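Side-chain contact in L-glyceraldehyde 3-phosphate reductase (Clostridium beijerinckii, PDB 6HG6), which binds NADPH and probably reduces aldehydes such as furfural as a TIM-barrel aldo-keto reductase: residues A[196-201]-A[279-284]. Numbering follows the deposited sequence.
Sequences YSIFDR and AQMALS. With NDP (NADPH dihydro-nicotinamide-adenine-dinucleotide phosphate), chain B.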
loop_
_atom_site.group_PDB
_atom_site.type_symbol
_atom_site.label_atom_id
_atom_site.label_comp_id
_atom_site.label_asym_id
_atom_site.label_seq_id
_atom_site.Cartn_x
_atom_site.Cartn_y
_atom_site.Cartn_z
ATOM N N TYR A 196 -5.379 5.374 5.391
ATOM C CA TYR A 196 -6.265 6.500 5.006
ATOM C C TYR A 196 -7.577 5.966 4.475
ATOM O O TYR A 196 -7.536 5.095 3.605
ATOM C CB TYR A 196 -5.568 7.352 3.948
ATOM C CG TYR A 196 -6.200 8.680 3.632
ATOM C CD1 TYR A 196 -6.750 9.492 4.611
ATOM C CD2 TYR A 196 -6.220 9.163 2.330
ATOM C CE1 TYR A 196 -7.333 10.720 4.297
ATOM C CE2 TYR A 196 -6.745 10.404 2.014
ATOM C CZ TYR A 196 -7.310 11.195 2.993
ATOM O OH TYR A 196 -7.850 12.407 2.650
ATOM N N SER A 197 -8.686 6.452 5.007
ATOM C CA SER A 197 -10.034 6.076 4.530
ATOM C C SER A 197 -10.996 7.201 4.868
ATOM O O SER A 197 -10.646 8.087 5.644
ATOM C CB SER A 197 -10.520 4.808 5.158
ATOM O OG SER A 197 -10.767 5.042 6.531
ATOM N N ILE A 198 -12.206 7.096 4.364
ATOM C CA ILE A 198 -13.285 8.023 4.790
ATOM C C ILE A 198 -13.377 8.035 6.327
ATOM O O ILE A 198 -13.658 9.118 6.875
ATOM C CB ILE A 198 -14.596 7.622 4.106
ATOM C CG1 ILE A 198 -14.511 7.973 2.617
ATOM C CG2 ILE A 198 -15.784 8.268 4.783
ATOM C CD1 ILE A 198 -15.676 7.498 1.795
ATOM N N PHE A 199 -13.145 6.899 7.006
ATOM C CA PHE A 199 -13.266 6.777 8.488
ATOM C C PHE A 199 -11.938 7.006 9.232
ATOM O O PHE A 199 -11.968 7.101 10.488
ATOM C CB PHE A 199 -13.866 5.426 8.866
ATOM C CG PHE A 199 -15.340 5.325 8.598
ATOM C CD1 PHE A 199 -16.198 6.316 9.026
ATOM C CD2 PHE A 199 -15.857 4.253 7.893
ATOM C CE1 PHE A 199 -17.560 6.224 8.792
ATOM C CE2 PHE A 199 -17.223 4.157 7.661
ATOM C CZ PHE A 199 -18.064 5.163 8.070
ATOM N N ASP A 200 -10.824 7.166 8.540
ATOM C CA ASP A 200 -9.526 7.406 9.207
ATOM C C ASP A 200 -8.830 8.588 8.540
ATOM O O ASP A 200 -8.184 8.397 7.499
ATOM C CB ASP A 200 -8.669 6.146 9.220
ATOM C CG ASP A 200 -7.438 6.326 10.075
ATOM O OD1 ASP A 200 -7.149 7.471 10.472
ATOM O OD2 ASP A 200 -6.784 5.316 10.345
ATOM N N ARG A 201 -8.926 9.750 9.174
ATOM C CA ARG A 201 -8.374 11.016 8.644
ATOM C C ARG A 201 -7.030 11.340 9.281
ATOM O O ARG A 201 -6.639 12.525 9.254
ATOM C CB ARG A 201 -9.381 12.131 8.923
ATOM C CG ARG A 201 -10.770 11.846 8.377
ATOM C CD ARG A 201 -10.797 11.441 6.906
ATOM N NE ARG A 201 -12.179 11.429 6.425
ATOM C CZ ARG A 201 -12.845 12.458 5.896
ATOM N NH1 ARG A 201 -14.103 12.289 5.540
ATOM N NH2 ARG A 201 -12.289 13.647 5.729
ATOM N N ALA A 279 -17.681 0.364 -1.486
ATOM C CA ALA A 279 -16.245 0.031 -1.599
ATOM C C ALA A 279 -15.620 0.853 -2.721
ATOM O O ALA A 279 -14.522 1.438 -2.513
ATOM C CB ALA A 279 -16.035 -1.442 -1.864
ATOM N N GLN A 280 -16.279 0.886 -3.877
ATOM C CA GLN A 280 -15.748 1.629 -5.044
ATOM C C GLN A 280 -15.645 3.120 -4.707
ATOM O O GLN A 280 -14.609 3.707 -5.019
ATOM C CB GLN A 280 -16.597 1.413 -6.278
ATOM C CG GLN A 280 -16.337 0.078 -6.948
ATOM C CD GLN A 280 -17.263 -0.082 -8.128
ATOM O OE1 GLN A 280 -18.430 0.290 -8.070
ATOM N NE2 GLN A 280 -16.676 -0.505 -9.242
ATOM N N MET A 281 -16.649 3.693 -4.035
ATOM C CA MET A 281 -16.590 5.136 -3.711
ATOM C C MET A 281 -15.477 5.380 -2.691
ATOM O O MET A 281 -14.790 6.413 -2.775
ATOM C CB MET A 281 -17.896 5.649 -3.131
ATOM C CG MET A 281 -17.828 7.123 -2.911
ATOM S SD MET A 281 -19.368 7.819 -2.317
ATOM C CE MET A 281 -19.293 7.347 -0.584
ATOM N N ALA A 282 -15.303 4.459 -1.740
ATOM C CA ALA A 282 -14.275 4.585 -0.694
ATOM C C ALA A 282 -12.895 4.628 -1.358
ATOM O O ALA A 282 -12.045 5.393 -0.872
ATOM C CB ALA A 282 -14.400 3.456 0.316
ATOM N N LEU A 283 -12.678 3.816 -2.406
ATOM C CA LEU A 283 -11.382 3.782 -3.132
ATOM C C LEU A 283 -11.214 5.090 -3.912
ATOM O O LEU A 283 -10.141 5.686 -3.814
ATOM C CB LEU A 283 -11.311 2.589 -4.081
ATOM C CG LEU A 283 -11.382 1.206 -3.433
ATOM C CD1 LEU A 283 -11.271 0.138 -4.511
ATOM C CD2 LEU A 283 -10.305 1.020 -2.395
ATOM N N SER A 284 -12.258 5.527 -4.608
ATOM C CA SER A 284 -12.248 6.800 -5.379
ATOM C C SER A 284 -11.960 7.968 -4.431
ATOM O O SER A 284 -11.196 8.855 -4.802
ATOM C CB SER A 284 -13.496 7.022 -6.118
ATOM O OG SER A 284 -13.707 5.975 -7.031
HETATM P PA NDP B . -8.664 -2.893 2.015
HETATM O O1A NDP B . -9.073 -1.844 2.994
HETATM O O2A NDP B . -8.679 -2.713 0.531
HETATM O O5B NDP B . -9.386 -4.283 2.381
HETATM C C5B NDP B . -9.151 -5.449 1.547
HETATM C C4B NDP B . -10.208 -6.484 1.826
HETATM O O4B NDP B . -11.506 -5.872 1.610
HETATM C C3B NDP B . -10.203 -7.737 0.937
HETATM O O3B NDP B . -9.368 -8.781 1.430
HETATM C C2B NDP B . -11.673 -8.132 0.979
HETATM O O2B NDP B . -11.895 -8.792 2.222
HETATM C C1B NDP B . -12.373 -6.778 0.971
HETATM N N9A NDP B . -12.670 -6.226 -0.345
HETATM C C8A NDP B . -11.776 -5.799 -1.295
HETATM N N7A NDP B . -12.346 -5.295 -2.361
HETATM C C5A NDP B . -13.706 -5.392 -2.099
HETATM C C6A NDP B . -14.843 -5.024 -2.844
HETATM N N6A NDP B . -14.785 -4.463 -4.049
HETATM N N1A NDP B . -16.061 -5.250 -2.286
HETATM C C2A NDP B . -16.111 -5.814 -1.070
HETATM N N3A NDP B . -15.111 -6.193 -0.277
HETATM C C4A NDP B . -13.919 -5.952 -0.853
HETATM O O3 NDP B . -7.113 -3.242 2.309
HETATM P PN NDP B . -6.316 -4.009 3.466
HETATM O O1N NDP B . -6.365 -5.465 3.142
HETATM O O2N NDP B . -6.725 -3.532 4.822
HETATM O O5D NDP B . -4.826 -3.462 3.181
HETATM C C5D NDP B . -4.365 -3.449 1.805
HETATM C C4D NDP B . -2.856 -3.519 1.788
HETATM O O4D NDP B . -2.320 -2.372 2.472
HETATM C C3D NDP B . -2.218 -4.690 2.529
HETATM O O3D NDP B . -2.298 -5.877 1.753
HETATM C C2D NDP B . -0.794 -4.148 2.707
HETATM O O2D NDP B . -0.065 -4.298 1.518
HETATM C C1D NDP B . -1.042 -2.673 3.010
HETATM N N1N NDP B . -1.046 -2.387 4.467
HETATM C C2N NDP B . -0.020 -1.662 5.021
HETATM C C3N NDP B . 0.187 -1.594 6.371
HETATM C C7N NDP B . 1.342 -0.781 6.896
HETATM O O7N NDP B . 2.169 -0.272 6.116
HETATM N N7N NDP B . 1.443 -0.665 8.219
HETATM C C4N NDP B . -0.771 -2.343 7.257
HETATM C C5N NDP B . -1.948 -2.916 6.570
HETATM C C6N NDP B . -2.078 -2.850 5.263
HETATM P P2B NDP B . -13.029 -9.943 2.256
HETATM O O1X NDP B . -13.228 -10.623 0.916
HETATM O O2X NDP B . -12.532 -10.916 3.315
HETATM O O3X NDP B . -14.258 -9.165 2.703
HETATM O O HOH W 1 -12.056 5.332 2.032
#
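Ile198 and Ala282 illustrate how a tight turn can be packed on a helix through one side chain and one water. The apolar part of the contact is small and belongs to a single methyl: Ile198 CD1 comes nearest to Ala282 CA, at 4.1 Å, with the alanine CB a little farther off. The same methyl points almost straight at Met281 CE, 4.3 Å away, while the methionine's last bond comes in at a slant. Ile198 holds CG1 beside its backbone N (chi1 -71°) and then runs on extended, which carries CD1 out to the helix, while CG2 takes the place anti to that N. Met281 stretches out through chi1 and chi2 and bends at the sulfur (chi3 78°), bringing CE round to the isoleucine.

The polar link is one water, which accepts from Ile198 N at 2.9 Å and donates to Ala282 O, thereby bridging the two backbones where they do not meet directly.

Within 196-201, a type I turn from Ser197 to Asp200 presents Ile198 to the helix. Arg201 NE donates almost straight (171°) to Ile198 O at 2.8 Å; the carbonyl oxygen lies close to the guanidinium plane, but the donor stands above the carbonyl plane. Salt bridges to Asp326 and Glu204 hold the other two nitrogens of this guanidinium.

In the barrel, the turn follows strand 189-195 and faces helix 278-286, whose Ala279 CB lies 3.8 Å from N1A of the NADPH adenine. Ile325 of helix 319-329 touches both Ile198 and Met281, and helix 258-273 also packs on the methionine.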